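Local coordinates for protein diacylglycerol kinase (Bacillus anthracis, PDB 3S40) that probably transfers a phosphate group from ATP to diacylglycerol, yielding phosphatidic acid, at residues 51-56 with 73-78; 15-20 with 45-50. All coordinates share one frame; numbering follows the deposited sequence.

Contact 1 of 2, residues 51-56 with 73-78; sequences GDATKY and DGTVFE
Glu78 on helix 73-83 turns its carboxylate to the N-terminus of helix 52-60, where backbone N-H groups at the first turn await acceptors. Asp73, Gly74 and Thr75 at the start of its helix belong to the GGDGT signature of diacylglycerol kinases, so the contact ties that motif's helix to its neighbour, the two short axes crossing at -30° and 8.6 Å apart. Gly51 holds the N-cap position with a positive phi of 100°, which suits glycine; its N gives a nearly straight hydrogen bond of 3.0 Å to Glu78 OE2, meeting that oxygen from above the carboxylate plane. Asp52 turns away from Glu78, and its OD2 accepts instead from the backbone N of Lys48 and of Glu49. Ala53 points at the other helix, and its small CB lets the acid come close, lying 3.3 Å from Glu78 OE1; the same CB also meets Thr75 CG2 at 4.0 Å. Thr54 N donates to the anti lone pair of Glu78 OE1 at 3.1 Å. The acid therefore spans the first turn with both oxygens, and the helix dipole would favour its negative charge. The Thr54 side chain crosses that of Glu78 at about a right angle; its OG1, anti to the carbonyl carbon (chi1 -57°), donates to Glu78 O at 3.0 Å from above the carbonyl plane.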
ATOM      1  N   GLY A  51      -6.568  14.800   6.921  1.00 26.83           N
ATOM      2  CA  GLY A  51      -5.298  15.402   7.268  1.00 31.71           C
ATOM      3  C   GLY A  51      -4.866  15.143   8.704  1.00 33.46           C
ATOM      4  O   GLY A  51      -3.669  15.164   8.994  1.00 38.35           O
ATOM      5  N   ASP A  52      -5.823  14.882   9.599  1.00 26.31           N
ATOM      6  CA  ASP A  52      -5.496  14.648  11.017  1.00 25.77           C
ATOM      7  C   ASP A  52      -4.540  13.473  11.246  1.00 24.26           C
ATOM      8  O   ASP A  52      -3.612  13.561  12.040  1.00 29.19           O
ATOM      9  CB  ASP A  52      -6.756  14.430  11.846  1.00 25.93           C
ATOM     10  CG  ASP A  52      -7.513  15.722  12.123  1.00 41.42           C
ATOM     11  OD1 ASP A  52      -7.001  16.805  11.769  1.00 41.21           O
ATOM     12  OD2 ASP A  52      -8.614  15.648  12.707  1.00 38.57           O
ATOM     13  N   ALA A  53      -4.792  12.363  10.574  1.00 27.60           N
ATOM     14  CA  ALA A  53      -3.941  11.200  10.753  1.00 24.00           C
ATOM     15  C   ALA A  53      -2.503  11.568  10.370  1.00 19.08           C
ATOM     16  O   ALA A  53      -1.563  11.270  11.091  1.00 26.77           O
ATOM     17  CB  ALA A  53      -4.473  10.008   9.933  1.00 14.84           C
ATOM     18  N   THR A  54      -2.351  12.251   9.246  1.00 21.66           N
ATOM     19  CA  THR A  54      -1.036  12.729   8.816  1.00 28.20           C
ATOM     20  C   THR A  54      -0.400  13.619   9.888  1.00 22.19           C
ATOM     21  O   THR A  54       0.770  13.445  10.219  1.00 26.55           O
ATOM     22  CB  THR A  54      -1.119  13.505   7.476  1.00 25.56           C
ATOM     23  OG1 THR A  54      -1.700  12.665   6.466  1.00 28.03           O
ATOM     24  CG2 THR A  54       0.254  13.982   7.031  1.00 31.51           C
ATOM     25  N   LYS A  55      -1.160  14.575  10.418  1.00 23.03           N
ATOM     26  CA  LYS A  55      -0.611  15.470  11.433  1.00 21.90           C
ATOM     27  C   LYS A  55      -0.266  14.732  12.722  1.00 26.17           C
ATOM     28  O   LYS A  55       0.709  15.074  13.368  1.00 24.71           O
ATOM     29  CB  LYS A  55      -1.558  16.630  11.746  1.00 28.88           C
ATOM     30  CG  LYS A  55      -1.725  17.591  10.603  1.00 36.67           C
ATOM     31  CD  LYS A  55      -2.885  18.528  10.833  1.00 38.88           C
ATOM     32  CE  LYS A  55      -3.247  19.268   9.543  1.00 37.77           C
ATOM     33  NZ  LYS A  55      -4.339  20.266   9.763  1.00 44.51           N
ATOM     34  N   TYR A  56      -1.065  13.735  13.104  1.00 20.87           N
ATOM     35  CA  TYR A  56      -0.780  13.019  14.347  1.00 26.97           C
ATOM     36  C   TYR A  56       0.496  12.212  14.165  1.00 16.25           C
ATOM     37  O   TYR A  56       1.348  12.173  15.060  1.00 18.89           O
ATOM     38  CB  TYR A  56      -1.909  12.070  14.751  1.00 27.23           C
ATOM     39  CG  TYR A  56      -3.247  12.700  15.053  1.00 22.74           C
ATOM     40  CD1 TYR A  56      -3.364  14.042  15.380  1.00 29.61           C
ATOM     41  CD2 TYR A  56      -4.411  11.926  15.013  1.00 26.84           C
ATOM     42  CE1 TYR A  56      -4.622  14.605  15.670  1.00 32.57           C
ATOM     43  CE2 TYR A  56      -5.652  12.469  15.292  1.00 25.33           C
ATOM     44  CZ  TYR A  56      -5.755  13.804  15.622  1.00 30.14           C
ATOM     45  OH  TYR A  56      -7.002  14.323  15.885  1.00 32.14           O
ATOM     46  N   ASP A  73      -8.171   2.535   3.575  1.00 31.55           N
ATOM     47  CA  ASP A  73      -7.004   2.813   2.743  1.00 34.35           C
ATOM     48  C   ASP A  73      -6.637   4.294   2.727  1.00 23.71           C
ATOM     49  O   ASP A  73      -5.466   4.646   2.705  1.00 27.44           O
ATOM     50  CB  ASP A  73      -7.230   2.287   1.319  1.00 44.89           C
ATOM     51  CG  ASP A  73      -7.570   0.794   1.292  1.00 57.08           C
ATOM     52  OD1 ASP A  73      -8.719   0.427   1.649  1.00 67.49           O
ATOM     53  OD2 ASP A  73      -6.688  -0.007   0.918  1.00 51.31           O
ATOM     54  N   GLY A  74      -7.635   5.166   2.732  1.00 27.59           N
ATOM     55  CA  GLY A  74      -7.369   6.593   2.793  1.00 30.05           C
ATOM     56  C   GLY A  74      -6.605   6.987   4.053  1.00 35.70           C
ATOM     57  O   GLY A  74      -5.606   7.709   3.994  1.00 34.41           O
ATOM     58  N   THR A  75      -7.080   6.519   5.202  1.00 29.76           N
ATOM     59  CA  THR A  75      -6.422   6.813   6.476  1.00 30.31           C
ATOM     60  C   THR A  75      -5.010   6.230   6.553  1.00 28.53           C
ATOM     61  O   THR A  75      -4.087   6.895   7.009  1.00 26.54           O
ATOM     62  CB  THR A  75      -7.264   6.337   7.673  1.00 38.25           C
ATOM     63  OG1 THR A  75      -8.597   6.852   7.548  1.00 41.38           O
ATOM     64  CG2 THR A  75      -6.665   6.848   8.990  1.00 29.58           C
ATOM     65  N   VAL A  76      -4.849   4.987   6.096  1.00 23.24           N
ATOM     66  CA  VAL A  76      -3.544   4.329   6.033  1.00 19.54           C
ATOM     67  C   VAL A  76      -2.584   5.160   5.183  1.00 27.99           C
ATOM     68  O   VAL A  76      -1.434   5.396   5.554  1.00 28.58           O
ATOM     69  CB  VAL A  76      -3.658   2.904   5.405  1.00 29.78           C
ATOM     70  CG1 VAL A  76      -2.313   2.396   4.950  1.00 27.87           C
ATOM     71  CG2 VAL A  76      -4.297   1.914   6.380  1.00 22.44           C
ATOM     72  N   PHE A  77      -3.063   5.574   4.018  1.00 25.25           N
ATOM     73  CA  PHE A  77      -2.289   6.400   3.114  1.00 24.56           C
ATOM     74  C   PHE A  77      -1.890   7.739   3.746  1.00 25.33           C
ATOM     75  O   PHE A  77      -0.817   8.272   3.461  1.00 27.37           O
ATOM     76  CB  PHE A  77      -3.086   6.633   1.828  1.00 38.84           C
ATOM     77  CG  PHE A  77      -2.349   7.421   0.780  1.00 49.44           C
ATOM     78  CD1 PHE A  77      -1.144   6.963   0.260  1.00 49.69           C
ATOM     79  CD2 PHE A  77      -2.879   8.606   0.283  1.00 54.76           C
ATOM     80  CE1 PHE A  77      -0.469   7.682  -0.728  1.00 51.98           C
ATOM     81  CE2 PHE A  77      -2.213   9.331  -0.704  1.00 59.46           C
ATOM     82  CZ  PHE A  77      -1.004   8.868  -1.209  1.00 59.39           C
ATOM     83  N   GLU A  78      -2.759   8.298   4.589  1.00 22.03           N
ATOM     84  CA  GLU A  78      -2.385   9.510   5.306  1.00 26.54           C
ATOM     85  C   GLU A  78      -1.178   9.236   6.173  1.00 23.91           C
ATOM     86  O   GLU A  78      -0.289  10.075   6.288  1.00 21.68           O
ATOM     87  CB  GLU A  78      -3.530  10.027   6.181  1.00 29.27           C
ATOM     88  CG  GLU A  78      -4.549  10.857   5.432  1.00 28.81           C
ATOM     89  CD  GLU A  78      -5.391  11.704   6.383  1.00 42.73           C
ATOM     90  OE1 GLU A  78      -4.870  12.099   7.452  1.00 49.28           O
ATOM     91  OE2 GLU A  78      -6.567  11.964   6.061  1.00 50.37           O
TER
HETATM   92  O   HOH W   1      -7.749  11.919   9.049  1.00 30.92           O

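Contact 2 of 2, residues 15-20 with 45-50; sequences VNPKAG and LHTKEQ
Thr47 and Pro17 meet obliquely where parallel strands 11-15 and 42-46 of the Rossmann-like sheet run out into loops. The hydroxyl carries the approach: chi1 of 51° sets Thr47 OG1 between its own backbone N and carbonyl carbon, turned to residues 15-20, 3.3 Å from Asn16 CA and 3.4 Å from Pro17 CD. The proline ring also meets the carbonyl oxygen of Thr47, with Pro17 CG 3.5 Å from Thr47 O, and CG reaches His46 CB at 4.0 Å. Val15 and His46 form the parallel bridge and send their side chains to the same face of the sheet, so that the branched Val15 CB approaches the imidazole at CD2. Asn16 CB points away from residues 45-50, and with CG anti to the backbone N (chi1 178°) OD1 accepts from Lys18 N in an Asx turn, helping to shape the type I turn from Asn16 to Ala19. Proline, with no N-H to offer and a phi of -63°, suits the second place of that turn. Between the backbones, Val15 N donates to Leu45 O at 2.8 Å, and Thr47 N returns a bond of the same length to Val15 O. One firm bond, a weak one from Thr47 OG1 and a CA-H contact from His46 thus converge on Val15 O at the strand's end and fix where the NPKAG loop leaves the sheet.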
ATOM      1  N   VAL A  15      -7.491   6.599  15.595  1.00 22.40           N
ATOM      2  CA  VAL A  15      -8.809   6.057  15.283  1.00 26.93           C
ATOM      3  C   VAL A  15      -9.597   6.980  14.371  1.00 23.78           C
ATOM      4  O   VAL A  15      -9.836   8.137  14.715  1.00 28.50           O
ATOM      5  CB  VAL A  15      -9.648   5.867  16.560  1.00 27.09           C
ATOM      6  CG1 VAL A  15     -11.101   5.547  16.199  1.00 29.87           C
ATOM      7  CG2 VAL A  15      -9.032   4.773  17.438  1.00 25.68           C
ATOM      8  N   ASN A  16      -9.996   6.461  13.215  1.00 23.28           N
ATOM      9  CA  ASN A  16     -10.991   7.122  12.371  1.00 24.45           C
ATOM     10  C   ASN A  16     -12.375   6.684  12.836  1.00 29.41           C
ATOM     11  O   ASN A  16     -12.760   5.525  12.646  1.00 31.49           O
ATOM     12  CB  ASN A  16     -10.771   6.749  10.899  1.00 32.11           C
ATOM     13  CG  ASN A  16     -11.801   7.376   9.972  1.00 42.39           C
ATOM     14  OD1 ASN A  16     -12.693   8.093  10.412  1.00 37.74           O
ATOM     15  ND2 ASN A  16     -11.671   7.114   8.678  1.00 37.52           N
ATOM     16  N   PRO A  17     -13.127   7.608  13.464  1.00 38.12           N
ATOM     17  CA  PRO A  17     -14.399   7.260  14.107  1.00 39.63           C
ATOM     18  C   PRO A  17     -15.408   6.752  13.093  1.00 34.82           C
ATOM     19  O   PRO A  17     -16.335   6.024  13.446  1.00 39.33           O
ATOM     20  CB  PRO A  17     -14.869   8.596  14.712  1.00 41.58           C
ATOM     21  CG  PRO A  17     -13.654   9.468  14.750  1.00 39.76           C
ATOM     22  CD  PRO A  17     -12.825   9.045  13.577  1.00 36.39           C
ATOM     23  N   LYS A  18     -15.221   7.130  11.836  1.00 31.21           N
ATOM     24  CA  LYS A  18     -16.090   6.646  10.773  1.00 41.41           C
ATOM     25  C   LYS A  18     -15.749   5.225  10.337  1.00 41.52           C
ATOM     26  O   LYS A  18     -16.549   4.563   9.670  1.00 35.81           O
ATOM     27  CB  LYS A  18     -16.034   7.579   9.558  1.00 46.38           C
ATOM     28  CG  LYS A  18     -17.025   8.725   9.603  1.00 58.10           C
ATOM     29  CD  LYS A  18     -16.406  10.002  10.138  1.00 65.66           C
ATOM     30  CE  LYS A  18     -17.439  11.125  10.156  1.00 76.58           C
ATOM     31  NZ  LYS A  18     -16.838  12.451  10.472  1.00 81.24           N
ATOM     32  N   ALA A  19     -14.571   4.742  10.712  1.00 32.55           N
ATOM     33  CA  ALA A  19     -14.107   3.480  10.144  1.00 36.94           C
ATOM     34  C   ALA A  19     -14.952   2.315  10.647  1.00 38.81           C
ATOM     35  O   ALA A  19     -15.646   2.428  11.650  1.00 38.44           O
ATOM     36  CB  ALA A  19     -12.625   3.247  10.452  1.00 31.80           C
ATOM     37  N   GLY A  20     -14.892   1.195   9.938  1.00 29.12           N
ATOM     38  CA  GLY A  20     -15.483  -0.029  10.424  1.00 38.17           C
ATOM     39  C   GLY A  20     -16.946  -0.192  10.059  1.00 53.67           C
ATOM     40  O   GLY A  20     -17.710   0.775  10.020  1.00 44.62           O
ATOM     41  N   LEU A  45      -6.031   8.629  19.894  1.00 17.41           N
ATOM     42  CA  LEU A  45      -6.517   9.886  19.327  1.00 19.84           C
ATOM     43  C   LEU A  45      -7.510   9.625  18.221  1.00 23.54           C
ATOM     44  O   LEU A  45      -7.243   8.834  17.315  1.00 24.77           O
ATOM     45  CB  LEU A  45      -5.357  10.709  18.749  1.00 22.18           C
ATOM     46  CG  LEU A  45      -4.227  11.164  19.674  1.00 29.45           C
ATOM     47  CD1 LEU A  45      -3.147  11.872  18.836  1.00 30.27           C
ATOM     48  CD2 LEU A  45      -4.744  12.092  20.799  1.00 23.61           C
ATOM     49  N   HIS A  46      -8.652  10.299  18.269  1.00 22.57           N
ATOM     50  CA  HIS A  46      -9.593  10.205  17.163  1.00 28.92           C
ATOM     51  C   HIS A  46      -9.232  11.247  16.121  1.00 24.96           C
ATOM     52  O   HIS A  46      -8.805  12.332  16.479  1.00 21.51           O
ATOM     53  CB  HIS A  46     -11.013  10.445  17.646  1.00 30.65           C
ATOM     54  CG  HIS A  46     -11.461   9.495  18.712  1.00 28.54           C
ATOM     55  ND1 HIS A  46     -12.768   9.435  19.151  1.00 29.16           N
ATOM     56  CD2 HIS A  46     -10.780   8.568  19.424  1.00 30.82           C
ATOM     57  CE1 HIS A  46     -12.869   8.515  20.092  1.00 32.22           C
ATOM     58  NE2 HIS A  46     -11.678   7.969  20.273  1.00 29.09           N
ATOM     59  N   THR A  47      -9.367  10.916  14.835  1.00 25.41           N
ATOM     60  CA  THR A  47      -9.270  11.939  13.788  1.00 26.43           C
ATOM     61  C   THR A  47     -10.579  12.726  13.756  1.00 28.02           C
ATOM     62  O   THR A  47     -11.604  12.222  14.183  1.00 25.42           O
ATOM     63  CB  THR A  47      -9.063  11.327  12.387  1.00 26.83           C
ATOM     64  OG1 THR A  47     -10.062  10.322  12.155  1.00 25.67           O
ATOM     65  CG2 THR A  47      -7.667  10.688  12.270  1.00 27.28           C
ATOM     66  N   LYS A  48     -10.543  13.948  13.242  1.00 34.49           N
ATOM     67  CA  LYS A  48     -11.760  14.745  13.063  1.00 47.93           C
ATOM     68  C   LYS A  48     -11.946  15.132  11.604  1.00 46.51           C
ATOM     69  O   LYS A  48     -13.041  15.024  11.055  1.00 43.92           O
ATOM     70  CB  LYS A  48     -11.747  16.001  13.937  1.00 45.43           C
ATOM     71  CG  LYS A  48     -12.109  15.745  15.392  1.00 66.24           C
ATOM     72  CD  LYS A  48     -10.885  15.808  16.304  1.00 77.36           C
ATOM     73  CE  LYS A  48     -11.253  15.582  17.767  1.00 76.44           C
ATOM     74  NZ  LYS A  48     -10.054  15.618  18.655  1.00 78.98           N
ATOM     75  N   GLU A  49     -10.876  15.594  10.973  1.00 41.61           N
ATOM     76  CA  GLU A  49     -10.944  15.888   9.551  1.00 49.06           C
ATOM     77  C   GLU A  49      -9.847  15.174   8.796  1.00 45.36           C
ATOM     78  O   GLU A  49      -8.880  14.679   9.392  1.00 31.89           O
ATOM     79  CB  GLU A  49     -10.837  17.387   9.292  1.00 56.68           C
ATOM     80  CG  GLU A  49     -11.982  18.194   9.861  1.00 77.04           C
ATOM     81  CD  GLU A  49     -11.493  19.389  10.648  1.00 91.54           C
ATOM     82  OE1 GLU A  49     -10.303  19.393  11.032  1.00 91.51           O
ATOM     83  OE2 GLU A  49     -12.295  20.319  10.880  1.00 99.81           O
ATOM     84  N   GLN A  50     -10.025  15.124   7.480  1.00 37.57           N
ATOM     85  CA  GLN A  50      -8.970  14.760   6.556  1.00 45.34           C
ATOM     86  C   GLN A  50      -7.688  15.514   6.900  1.00 36.02           C
ATOM     87  O   GLN A  50      -7.712  16.716   7.151  1.00 38.35           O
ATOM     88  CB  GLN A  50      -9.409  15.093   5.126  1.00 62.21           C
ATOM     89  CG  GLN A  50      -8.373  14.796   4.056  1.00 79.08           C
ATOM     90  CD  GLN A  50      -8.778  15.324   2.692  1.00 90.93           C
ATOM     91  OE1 GLN A  50      -9.783  16.030   2.557  1.00 88.68           O
ATOM     92  NE2 GLN A  50      -7.996  14.984   1.668  1.00 92.73           N
TER

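Contact 2 is complete by residue 50, and contact 1 begins at the next residue; their centres lie about 9 Å apart within the diacylglycerol kinase catalytic domain. Strand 42-46 leads directly through residues 47-51 into helix 52-60, so one connection serves both. Two further bridges join them: Tyr56 OH probably bonds to His46 O, and Thr75 OG1 to Asn16 ND2, while Glu78 OE2 packs against Gln50 CA. The ends of strands 11-15 and 42-46 and the beginnings of helices 52-60 and 73-83 thus form one cluster at the C-terminal ends of the parallel strands, bringing the NPKAG loop and the GGDGT region together, consistent with a shared nucleotide-binding side.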